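Local coordinates for proteasome assembly chaperone 2 (PAC2) homologue Rv2125 (Mycobacterium tuberculosis, PDB 5UN0), which is of unknown function but is a homologue of the eukaryotic proteasome assembly chaperone PAC2 and may act as a chaperone in protein assembly, at residues E87-L100 with T153-A166. Sequence-based numbering, arbitrary orientation.
Sequences EPNMRWRTFCDELL and TGIAGVFQSACVGA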
# COMPACT_ATOMS: atom_id res chain seq x y z
N GLU A 87 5.95 -2.41 -11.75
CA GLU A 87 4.89 -1.47 -11.97
C GLU A 87 4.98 -0.35 -10.95
O GLU A 87 4.81 -0.60 -9.77
CB GLU A 87 3.54 -2.19 -11.87
CG GLU A 87 2.32 -1.29 -11.92
CD GLU A 87 1.05 -2.07 -11.67
OE1 GLU A 87 0.96 -2.76 -10.64
OE2 GLU A 87 0.13 -2.00 -12.50
N PRO A 88 5.23 0.88 -11.40
CA PRO A 88 5.27 1.97 -10.42
C PRO A 88 4.01 2.05 -9.58
O PRO A 88 2.96 1.53 -9.96
CB PRO A 88 5.38 3.22 -11.29
CG PRO A 88 4.90 2.81 -12.65
CD PRO A 88 5.34 1.38 -12.78
N ASN A 89 4.13 2.70 -8.43
CA ASN A 89 2.99 2.92 -7.57
C ASN A 89 2.28 4.25 -7.78
O ASN A 89 1.20 4.47 -7.24
CB ASN A 89 3.45 2.84 -6.12
CG ASN A 89 3.96 1.46 -5.74
OD1 ASN A 89 3.20 0.62 -5.23
ND2 ASN A 89 5.24 1.21 -5.99
N MET A 90 2.90 5.16 -8.53
CA MET A 90 2.38 6.53 -8.63
C MET A 90 2.88 7.31 -9.82
O MET A 90 3.80 6.90 -10.51
CB MET A 90 2.67 7.30 -7.34
CG MET A 90 4.06 7.08 -6.81
SD MET A 90 4.24 7.33 -5.05
CE MET A 90 3.05 6.14 -4.42
N ARG A 91 2.24 8.46 -10.05
CA ARG A 91 2.52 9.34 -11.20
C ARG A 91 2.58 8.60 -12.55
O ARG A 91 3.39 8.92 -13.42
CB ARG A 91 3.77 10.18 -10.96
CG ARG A 91 3.61 11.17 -9.82
CD ARG A 91 4.55 12.36 -9.97
NE ARG A 91 4.50 13.29 -8.84
CZ ARG A 91 3.59 14.27 -8.67
NH1 ARG A 91 2.62 14.44 -9.56
NH2 ARG A 91 3.64 15.06 -7.60
N TRP A 92 1.70 7.61 -12.70
CA TRP A 92 1.55 6.82 -13.91
C TRP A 92 1.49 7.70 -15.14
O TRP A 92 2.17 7.47 -16.11
CB TRP A 92 0.27 5.97 -13.82
CG TRP A 92 0.38 4.78 -12.95
CD1 TRP A 92 1.34 4.53 -12.04
CD2 TRP A 92 -0.53 3.67 -12.88
NE1 TRP A 92 1.12 3.33 -11.42
CE2 TRP A 92 -0.03 2.78 -11.92
CE3 TRP A 92 -1.72 3.34 -13.55
CZ2 TRP A 92 -0.67 1.58 -11.59
CZ3 TRP A 92 -2.36 2.15 -13.23
CH2 TRP A 92 -1.83 1.28 -12.26
N ARG A 93 0.63 8.70 -15.11
CA ARG A 93 0.48 9.60 -16.27
C ARG A 93 1.81 10.19 -16.76
O ARG A 93 2.09 10.20 -17.95
CB ARG A 93 -0.46 10.74 -15.90
CG ARG A 93 -1.24 11.31 -17.05
CD ARG A 93 -2.38 12.15 -16.50
NE ARG A 93 -3.33 11.33 -15.72
CZ ARG A 93 -3.74 11.59 -14.48
NH1 ARG A 93 -3.29 12.64 -13.80
NH2 ARG A 93 -4.63 10.79 -13.90
N THR A 94 2.63 10.67 -15.83
CA THR A 94 3.92 11.26 -16.12
C THR A 94 5.00 10.22 -16.42
O THR A 94 5.97 10.50 -17.15
CB THR A 94 4.38 12.09 -14.91
OG1 THR A 94 3.24 12.70 -14.30
CG2 THR A 94 5.37 13.17 -15.37
N PHE A 95 4.84 9.03 -15.83
CA PHE A 95 5.69 7.86 -16.08
C PHE A 95 5.54 7.49 -17.54
O PHE A 95 6.53 7.19 -18.22
CB PHE A 95 5.24 6.70 -15.20
CG PHE A 95 5.99 5.40 -15.41
CD1 PHE A 95 7.13 5.11 -14.67
CD2 PHE A 95 5.53 4.45 -16.30
CE1 PHE A 95 7.82 3.93 -14.85
CE2 PHE A 95 6.22 3.27 -16.49
CZ PHE A 95 7.37 3.01 -15.76
N CYS A 96 4.30 7.49 -18.01
CA CYS A 96 4.01 7.13 -19.40
C CYS A 96 4.53 8.19 -20.37
O CYS A 96 5.11 7.88 -21.40
CB CYS A 96 2.52 6.87 -19.59
SG CYS A 96 1.95 5.35 -18.79
N ASP A 97 4.32 9.46 -20.02
CA ASP A 97 4.89 10.58 -20.78
C ASP A 97 6.40 10.44 -20.91
O ASP A 97 6.98 10.73 -21.97
CB ASP A 97 4.58 11.93 -20.12
CG ASP A 97 3.10 12.31 -20.20
OD1 ASP A 97 2.39 11.85 -21.12
OD2 ASP A 97 2.66 13.09 -19.33
N GLU A 98 7.05 10.02 -19.82
CA GLU A 98 8.50 9.83 -19.84
C GLU A 98 8.89 8.78 -20.90
O GLU A 98 9.66 9.06 -21.82
CB GLU A 98 9.01 9.46 -18.43
CG GLU A 98 10.53 9.54 -18.26
CD GLU A 98 11.01 9.56 -16.81
OE1 GLU A 98 12.09 9.00 -16.55
OE2 GLU A 98 10.33 10.15 -15.94
N LEU A 99 8.31 7.58 -20.76
CA LEU A 99 8.57 6.48 -21.68
C LEU A 99 8.32 6.90 -23.10
O LEU A 99 9.09 6.58 -23.99
CB LEU A 99 7.66 5.28 -21.36
CG LEU A 99 7.79 4.58 -20.00
CD1 LEU A 99 6.84 3.41 -19.95
CD2 LEU A 99 9.21 4.12 -19.75
N LEU A 100 7.23 7.62 -23.32
CA LEU A 100 6.94 8.20 -24.65
C LEU A 100 8.04 9.10 -25.20
O LEU A 100 8.31 9.09 -26.41
CB LEU A 100 5.63 8.98 -24.62
CG LEU A 100 4.42 8.09 -24.50
CD1 LEU A 100 3.20 8.97 -24.42
CD2 LEU A 100 4.32 7.15 -25.70
N THR A 153 -7.46 -1.71 -14.12
CA THR A 153 -6.32 -2.00 -15.00
C THR A 153 -4.99 -1.79 -14.28
O THR A 153 -4.94 -1.34 -13.14
CB THR A 153 -6.34 -1.16 -16.30
OG1 THR A 153 -5.53 -1.79 -17.30
CG2 THR A 153 -5.82 0.26 -16.06
N GLY A 154 -3.90 -2.14 -14.97
CA GLY A 154 -2.54 -1.86 -14.50
C GLY A 154 -1.82 -0.93 -15.46
O GLY A 154 -2.44 -0.37 -16.37
N ILE A 155 -0.52 -0.78 -15.24
CA ILE A 155 0.32 0.11 -16.04
C ILE A 155 0.40 -0.35 -17.50
O ILE A 155 0.53 0.47 -18.43
CB ILE A 155 1.71 0.24 -15.42
CG1 ILE A 155 2.53 1.34 -16.09
CG2 ILE A 155 2.46 -1.09 -15.51
CD1 ILE A 155 1.92 2.72 -15.99
N ALA A 156 0.33 -1.66 -17.71
CA ALA A 156 0.30 -2.21 -19.06
C ALA A 156 -0.80 -1.54 -19.89
O ALA A 156 -0.53 -0.91 -20.90
CB ALA A 156 0.11 -3.72 -19.02
N GLY A 157 -2.03 -1.66 -19.43
CA GLY A 157 -3.18 -1.11 -20.14
C GLY A 157 -3.16 0.40 -20.27
O GLY A 157 -3.59 0.94 -21.28
N VAL A 158 -2.67 1.07 -19.24
CA VAL A 158 -2.56 2.53 -19.26
C VAL A 158 -1.55 2.98 -20.33
O VAL A 158 -1.84 3.84 -21.16
CB VAL A 158 -2.11 3.07 -17.88
CG1 VAL A 158 -1.82 4.56 -17.95
CG2 VAL A 158 -3.20 2.81 -16.87
N PHE A 159 -0.37 2.40 -20.25
CA PHE A 159 0.73 2.72 -21.15
C PHE A 159 0.29 2.42 -22.57
O PHE A 159 0.55 3.19 -23.50
CB PHE A 159 1.96 1.90 -20.79
CG PHE A 159 3.11 2.04 -21.75
CD1 PHE A 159 3.82 0.93 -22.16
CD2 PHE A 159 3.50 3.30 -22.21
CE1 PHE A 159 4.89 1.06 -23.02
CE2 PHE A 159 4.58 3.44 -23.07
CZ PHE A 159 5.27 2.31 -23.48
N GLN A 160 -0.38 1.29 -22.71
CA GLN A 160 -0.90 0.90 -24.00
C GLN A 160 -1.74 2.05 -24.52
O GLN A 160 -1.53 2.53 -25.63
CB GLN A 160 -1.74 -0.37 -23.85
CG GLN A 160 -1.99 -1.14 -25.13
CD GLN A 160 -3.18 -0.64 -25.90
OE1 GLN A 160 -3.72 0.43 -25.60
NE2 GLN A 160 -3.62 -1.42 -26.89
N SER A 161 -2.69 2.47 -23.69
CA SER A 161 -3.61 3.56 -23.99
C SER A 161 -2.92 4.90 -24.21
O SER A 161 -3.39 5.74 -24.97
CB SER A 161 -4.62 3.70 -22.86
OG SER A 161 -5.20 4.99 -22.87
N ALA A 162 -1.82 5.13 -23.51
CA ALA A 162 -1.02 6.32 -23.72
C ALA A 162 -0.33 6.30 -25.10
O ALA A 162 -0.11 7.35 -25.70
CB ALA A 162 0.02 6.45 -22.62
N CYS A 163 0.00 5.12 -25.60
CA CYS A 163 0.64 5.01 -26.91
C CYS A 163 -0.36 5.32 -28.02
O CYS A 163 -0.13 6.19 -28.87
CB CYS A 163 1.26 3.63 -27.10
SG CYS A 163 2.80 3.43 -26.19
N VAL A 164 -1.49 4.60 -27.98
CA VAL A 164 -2.63 4.87 -28.87
C VAL A 164 -2.99 6.37 -28.95
O VAL A 164 -3.09 6.92 -30.04
CB VAL A 164 -3.87 4.05 -28.43
CG1 VAL A 164 -5.09 4.40 -29.26
CG2 VAL A 164 -3.57 2.56 -28.53
N GLY A 165 -3.17 7.02 -27.82
CA GLY A 165 -3.35 8.47 -27.77
C GLY A 165 -2.20 9.27 -28.37
O GLY A 165 -2.40 10.35 -28.95
N ALA A 166 -0.99 8.75 -28.26
CA ALA A 166 0.19 9.45 -28.77
C ALA A 166 0.32 9.23 -30.27
O ALA A 166 1.13 9.89 -30.93
CB ALA A 166 1.44 8.99 -28.05
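Two helices lying on the mixed sheet of this PAC2-family fold, 92-105 and 155-166, meet through a knob-into-hole contact in which C96 sits among I155, V158, F159 and A162. The axes of segments 92-100 and 155-166 approach to 9.8 Å at a crossing angle of -55°. The C96 sulfur points down into the hole: SG lies 3.7 Å from F159 CA, and I155 CD1 and V158 CG1 line the hole beside it; it also lies obliquely beside the F159 ring.

At the start of the helices I155 is the main wedge. Its CG1 runs anti to the backbone N (chi1 -170°), and the turn at chi2 (60°) then brings CD1 over one face of the W92 indole, 4.2 Å from the centroid of the five-membered ring. The same methyl reaches F95 CD2, while CG2 lies alongside the E87 chain, 3.6 Å from E87 CG. V158 CG2 meets the six-membered part of the indole at W92 CE3, 3.7 Å away. The indole is tethered by W92 NE1, which donates to P88 O at 3.0 Å, from well above the carbonyl plane, and Y44 of the second subunit also meets this ring.

E87 stretches out to the first turn of helix 155-166, where I155 N donates to the anti lone pair of E87 OE2 at 3.1 Å. Its other oxygen, OE1, forms a salt bridge with R48 of the second subunit, so this carboxylate joins helix start and subunit interface.

Farther along, L99 CD1 rests over the face of F159, and L100 spreads its two methyls across A162, C163 and A166. Beneath the contact, F159 packs on V111 and I113 of strand 110-119, C163 touches A170 of strand 170-178, and L99 reaches I36 of strand 31-36.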